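Low molecular weight phosphotyrosine protein phosphatase 1 (PDB 7CUY) probably removes phosphate from tyrosine-phosphorylated proteins and from small aryl and acyl phosphates, as a low molecular weight protein tyrosine phosphatase. Local coordinates at residues F78-M92 with L98-L110. Residues are numbered along the deposited sequence; the frame is centred on the assembly and turned at random.
Sequences FSEFDYIFGMDEDNM and LAPKGSKAELLML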
loop_
_atom_site.group_PDB
_atom_site.type_symbol
_atom_site.label_atom_id
_atom_site.label_comp_id
_atom_site.label_asym_id
_atom_site.label_seq_id
_atom_site.Cartn_x
_atom_site.Cartn_y
_atom_site.Cartn_z
ATOM N N PHE A 78 12.859 7.420 1.120
ATOM C CA PHE A 78 12.300 8.751 0.912
ATOM C C PHE A 78 13.017 9.517 -0.190
ATOM O O PHE A 78 12.498 10.542 -0.637
ATOM C CB PHE A 78 12.320 9.555 2.212
ATOM C CG PHE A 78 11.468 8.961 3.296
ATOM C CD1 PHE A 78 10.146 9.357 3.459
ATOM C CD2 PHE A 78 11.984 7.995 4.142
ATOM C CE1 PHE A 78 9.352 8.800 4.452
ATOM C CE2 PHE A 78 11.203 7.438 5.144
ATOM C CZ PHE A 78 9.891 7.841 5.301
ATOM N N SER A 79 14.177 9.044 -0.645
ATOM C CA SER A 79 14.833 9.614 -1.818
ATOM C C SER A 79 14.610 8.807 -3.088
ATOM O O SER A 79 14.784 9.351 -4.184
ATOM C CB SER A 79 16.346 9.732 -1.594
ATOM O OG SER A 79 16.653 10.599 -0.520
ATOM N N GLU A 80 14.243 7.527 -2.977
ATOM C CA GLU A 80 14.022 6.721 -4.169
ATOM C C GLU A 80 12.593 6.825 -4.709
ATOM O O GLU A 80 12.392 6.821 -5.932
ATOM C CB GLU A 80 14.363 5.254 -3.887
ATOM C CG GLU A 80 14.161 4.355 -5.129
ATOM C CD GLU A 80 14.531 2.883 -4.904
ATOM O OE1 GLU A 80 15.408 2.604 -4.051
ATOM O OE2 GLU A 80 13.958 2.019 -5.607
ATOM N N PHE A 81 11.587 6.908 -3.841
ATOM C CA PHE A 81 10.205 6.834 -4.302
ATOM C C PHE A 81 9.600 8.222 -4.468
ATOM O O PHE A 81 9.867 9.135 -3.684
ATOM C CB PHE A 81 9.360 5.979 -3.349
ATOM C CG PHE A 81 9.755 4.538 -3.366
ATOM C CD1 PHE A 81 10.749 4.072 -2.530
ATOM C CD2 PHE A 81 9.173 3.657 -4.269
ATOM C CE1 PHE A 81 11.136 2.740 -2.566
ATOM C CE2 PHE A 81 9.554 2.323 -4.320
ATOM C CZ PHE A 81 10.536 1.860 -3.470
ATOM N N ASP A 82 8.780 8.368 -5.510
ATOM C CA ASP A 82 8.065 9.610 -5.750
ATOM C C ASP A 82 6.860 9.748 -4.844
ATOM O O ASP A 82 6.515 10.864 -4.443
ATOM C CB ASP A 82 7.623 9.665 -7.205
ATOM C CG ASP A 82 8.774 9.479 -8.149
ATOM O OD1 ASP A 82 9.503 10.470 -8.375
ATOM O OD2 ASP A 82 8.973 8.336 -8.626
ATOM N N TYR A 83 6.232 8.629 -4.505
ATOM C CA TYR A 83 5.019 8.587 -3.709
ATOM C C TYR A 83 5.173 7.513 -2.652
ATOM O O TYR A 83 5.516 6.376 -2.976
ATOM C CB TYR A 83 3.808 8.274 -4.589
ATOM C CG TYR A 83 3.671 9.242 -5.735
ATOM C CD1 TYR A 83 3.153 10.516 -5.525
ATOM C CD2 TYR A 83 4.063 8.888 -7.020
ATOM C CE1 TYR A 83 3.026 11.422 -6.580
ATOM C CE2 TYR A 83 3.954 9.772 -8.077
ATOM C CZ TYR A 83 3.426 11.042 -7.854
ATOM O OH TYR A 83 3.305 11.924 -8.906
ATOM N N ILE A 84 4.925 7.865 -1.395
ATOM C CA ILE A 84 4.868 6.898 -0.306
ATOM C C ILE A 84 3.499 7.007 0.357
ATOM O O ILE A 84 3.092 8.100 0.753
ATOM C CB ILE A 84 5.998 7.132 0.712
ATOM C CG1 ILE A 84 7.356 7.072 -0.002
ATOM C CG2 ILE A 84 5.933 6.092 1.789
ATOM C CD1 ILE A 84 8.551 7.053 0.907
ATOM N N PHE A 85 2.797 5.883 0.467
ATOM C CA PHE A 85 1.419 5.820 0.947
ATOM C C PHE A 85 1.334 5.126 2.302
ATOM O O PHE A 85 1.792 3.990 2.449
ATOM C CB PHE A 85 0.521 5.044 -0.030
ATOM C CG PHE A 85 0.166 5.793 -1.291
ATOM C CD1 PHE A 85 -0.871 6.706 -1.302
ATOM C CD2 PHE A 85 0.844 5.551 -2.465
ATOM C CE1 PHE A 85 -1.218 7.373 -2.478
ATOM C CE2 PHE A 85 0.516 6.222 -3.631
ATOM C CZ PHE A 85 -0.516 7.133 -3.638
ATOM N N GLY A 86 0.684 5.788 3.286
ATOM C CA GLY A 86 0.256 5.097 4.483
ATOM C C GLY A 86 -1.172 4.608 4.339
ATOM O O GLY A 86 -1.908 5.030 3.455
ATOM N N MET A 87 -1.568 3.707 5.229
ATOM C CA MET A 87 -2.928 3.187 5.208
ATOM C C MET A 87 -3.867 3.887 6.187
ATOM O O MET A 87 -5.072 3.971 5.914
ATOM C CB MET A 87 -2.921 1.685 5.503
ATOM C CG MET A 87 -2.029 0.879 4.561
ATOM S SD MET A 87 -2.616 0.885 2.853
ATOM C CE MET A 87 -1.219 1.567 2.003
ATOM N N ASP A 88 -3.354 4.371 7.321
ATOM C CA ASP A 88 -4.185 4.986 8.353
ATOM C C ASP A 88 -3.410 6.141 8.986
ATOM O O ASP A 88 -2.259 6.408 8.636
ATOM C CB ASP A 88 -4.638 3.941 9.389
ATOM C CG ASP A 88 -3.494 3.314 10.133
ATOM O OD1 ASP A 88 -2.385 3.878 10.099
ATOM O OD2 ASP A 88 -3.693 2.239 10.754
ATOM N N GLU A 89 -4.048 6.833 9.931
ATOM C CA GLU A 89 -3.439 8.037 10.484
ATOM C C GLU A 89 -2.175 7.735 11.292
ATOM O O GLU A 89 -1.251 8.560 11.309
ATOM C CB GLU A 89 -4.454 8.800 11.349
ATOM C CG GLU A 89 -5.183 7.940 12.385
ATOM C CD GLU A 89 -6.415 7.212 11.827
ATOM O OE1 GLU A 89 -6.267 6.063 11.341
ATOM O OE2 GLU A 89 -7.533 7.794 11.894
ATOM N N ASP A 90 -2.121 6.584 11.975
ATOM C CA ASP A 90 -0.897 6.164 12.664
ATOM C C ASP A 90 0.261 5.988 11.680
ATOM O O ASP A 90 1.389 6.418 11.951
ATOM C CB ASP A 90 -1.139 4.850 13.421
ATOM C CG ASP A 90 -1.937 5.029 14.718
ATOM O OD1 ASP A 90 -2.095 6.173 15.203
ATOM O OD2 ASP A 90 -2.401 3.995 15.261
ATOM N N ASN A 91 0.011 5.313 10.545
ATOM C CA ASN A 91 0.992 5.269 9.458
ATOM C C ASN A 91 1.509 6.658 9.117
ATOM O O ASN A 91 2.724 6.873 8.991
ATOM C CB ASN A 91 0.381 4.649 8.202
ATOM C CG ASN A 91 0.166 3.173 8.327
ATOM O OD1 ASN A 91 -0.502 2.564 7.492
ATOM N ND2 ASN A 91 0.735 2.574 9.381
ATOM N N MET A 92 0.589 7.616 8.929
ATOM C CA MET A 92 1.004 8.944 8.492
ATOM C C MET A 92 1.942 9.590 9.509
ATOM O O MET A 92 2.965 10.175 9.131
ATOM C CB MET A 92 -0.223 9.832 8.236
ATOM C CG MET A 92 -1.116 9.364 7.089
ATOM S SD MET A 92 -0.227 8.696 5.647
ATOM C CE MET A 92 0.601 10.099 4.920
ATOM N N LEU A 98 9.751 9.733 10.161
ATOM C CA LEU A 98 10.868 9.070 9.492
ATOM C C LEU A 98 11.457 9.867 8.325
ATOM O O LEU A 98 12.665 9.786 8.080
ATOM C CB LEU A 98 10.429 7.698 8.994
ATOM C CG LEU A 98 10.359 6.626 10.080
ATOM C CD1 LEU A 98 9.588 5.407 9.568
ATOM C CD2 LEU A 98 11.769 6.251 10.477
ATOM N N ALA A 99 10.638 10.607 7.583
ATOM C CA ALA A 99 11.077 11.283 6.363
ATOM C C ALA A 99 12.170 12.311 6.647
ATOM O O ALA A 99 11.949 13.225 7.450
ATOM C CB ALA A 99 9.882 11.988 5.717
ATOM N N PRO A 100 13.337 12.221 6.022
ATOM C CA PRO A 100 14.277 13.347 6.119
ATOM C C PRO A 100 13.655 14.606 5.539
ATOM O O PRO A 100 13.073 14.591 4.452
ATOM C CB PRO A 100 15.497 12.881 5.315
ATOM C CG PRO A 100 15.147 11.552 4.744
ATOM C CD PRO A 100 13.942 11.023 5.425
ATOM N N LYS A 101 13.750 15.698 6.294
ATOM C CA LYS A 101 13.178 16.961 5.855
ATOM C C LYS A 101 13.731 17.358 4.499
ATOM O O LYS A 101 14.948 17.405 4.299
ATOM C CB LYS A 101 13.472 18.064 6.869
ATOM C CG LYS A 101 13.189 19.462 6.332
ATOM C CD LYS A 101 13.141 20.461 7.473
ATOM C CE LYS A 101 12.690 21.836 6.991
ATOM N NZ LYS A 101 13.522 22.906 7.613
ATOM N N GLY A 102 12.824 17.647 3.565
ATOM C CA GLY A 102 13.212 18.036 2.233
ATOM C C GLY A 102 13.443 16.902 1.274
ATOM O O GLY A 102 13.857 17.164 0.138
ATOM N N SER A 103 13.210 15.654 1.690
ATOM C CA SER A 103 13.338 14.522 0.780
ATOM C C SER A 103 12.237 14.563 -0.280
ATOM O O SER A 103 11.162 15.127 -0.071
ATOM C CB SER A 103 13.273 13.199 1.544
ATOM O OG SER A 103 12.198 13.198 2.471
ATOM N N LYS A 104 12.508 13.943 -1.421
ATOM C CA LYS A 104 11.637 14.131 -2.577
ATOM C C LYS A 104 10.291 13.406 -2.469
ATOM O O LYS A 104 9.319 13.872 -3.063
ATOM C CB LYS A 104 12.396 13.722 -3.847
ATOM C CG LYS A 104 11.679 12.840 -4.845
ATOM C CD LYS A 104 12.700 12.172 -5.724
ATOM C CE LYS A 104 12.109 11.051 -6.543
ATOM N NZ LYS A 104 13.180 10.200 -7.128
ATOM N N ALA A 105 10.189 12.318 -1.707
ATOM C CA ALA A 105 8.936 11.563 -1.642
ATOM C C ALA A 105 7.756 12.418 -1.188
ATOM O O ALA A 105 7.835 13.157 -0.205
ATOM C CB ALA A 105 9.074 10.383 -0.684
ATOM N N GLU A 106 6.630 12.253 -1.869
ATOM C CA GLU A 106 5.367 12.828 -1.433
ATOM C C GLU A 106 4.660 11.830 -0.514
ATOM O O GLU A 106 4.410 10.688 -0.914
ATOM C CB GLU A 106 4.504 13.177 -2.653
ATOM C CG GLU A 106 3.380 14.157 -2.344
ATOM C CD GLU A 106 2.470 14.462 -3.543
ATOM O OE1 GLU A 106 1.270 14.755 -3.314
ATOM O OE2 GLU A 106 2.951 14.435 -4.695
ATOM N N LEU A 107 4.317 12.257 0.703
ATOM C CA LEU A 107 3.674 11.371 1.673
ATOM C C LEU A 107 2.160 11.525 1.585
ATOM O O LEU A 107 1.619 12.606 1.861
ATOM C CB LEU A 107 4.131 11.667 3.102
ATOM C CG LEU A 107 5.622 11.851 3.346
ATOM C CD1 LEU A 107 5.896 11.951 4.856
ATOM C CD2 LEU A 107 6.435 10.735 2.702
ATOM N N LEU A 108 1.474 10.452 1.230
ATOM C CA LEU A 108 0.038 10.503 1.030
ATOM C C LEU A 108 -0.607 9.375 1.812
ATOM O O LEU A 108 0.024 8.372 2.130
ATOM C CB LEU A 108 -0.321 10.398 -0.471
ATOM C CG LEU A 108 0.373 11.464 -1.336
ATOM C CD1 LEU A 108 0.269 11.111 -2.799
ATOM C CD2 LEU A 108 -0.186 12.878 -1.050
ATOM N N MET A 109 -1.875 9.539 2.124
ATOM C CA MET A 109 -2.645 8.446 2.684
ATOM C C MET A 109 -3.512 7.878 1.568
ATOM O O MET A 109 -4.206 8.633 0.877
ATOM C CB MET A 109 -3.489 8.923 3.868
ATOM C CG MET A 109 -3.977 7.758 4.675
ATOM S SD MET A 109 -4.915 8.232 6.119
ATOM C CE MET A 109 -6.438 8.774 5.335
ATOM N N LEU A 110 -3.429 6.555 1.355
ATOM C CA LEU A 110 -4.017 5.977 0.143
ATOM C C LEU A 110 -5.513 6.286 0.042
ATOM O O LEU A 110 -6.018 6.610 -1.040
ATOM C CB LEU A 110 -3.764 4.466 0.102
ATOM C CG LEU A 110 -4.329 3.747 -1.139
ATOM C CD1 LEU A 110 -3.861 4.411 -2.401
ATOM C CD2 LEU A 110 -3.941 2.277 -1.159
#
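Leu108 O is gripped by Gly86 N, a backbone hydrogen bond of 2.9 Å, and by the CA-H of Phe85, with CA 3.1 Å from the oxygen; Met92 CE also packs against it at 3.3 Å. The bond belongs to a parallel ladder in which Ile84 and Gly86 each donate and accept, their oxygens taking Leu108 N and Leu110 N, and Glu106 N to Asp82 O begins the run. Gly86, lacking a side chain, lets Met92 SD come close to the strand; a folded chain (chi2 -39°, chi3 -69°) sets that sulfur 3.7 Å from Met109 CB.

Before the strands, Phe78 O accepts from Ala105 N at 3.1 Å, while its ring packs against the helix end and the residues leading into the type II turn 100-103. Ala99 CA stands 3.6 Å from the ring centroid, 12° off the normal, a CH-pi contact over the face; Leu107 CD2 meets the edge in plane, 3.9 Å from Phe78 CE1. With an alanine here, Ala99, Pro100 and Leu107 CD2 would probably lose the ring they pack on, leaving a gap between the helix end and Leu107. Leu110 CD1 lies over a face of Phe85, 4.2 Å from the ring centroid.

Helix 89-98 makes this a beta-alpha-beta crossover, with 106-109 as the edge strand. Strand 3-9 pairs with the other side of 83-86, and Phe148 of helix 132-153 meets the Tyr83 and Phe85 rings edge-to-face, while Asp88 salt-bridges Arg15, a probable active-site residue.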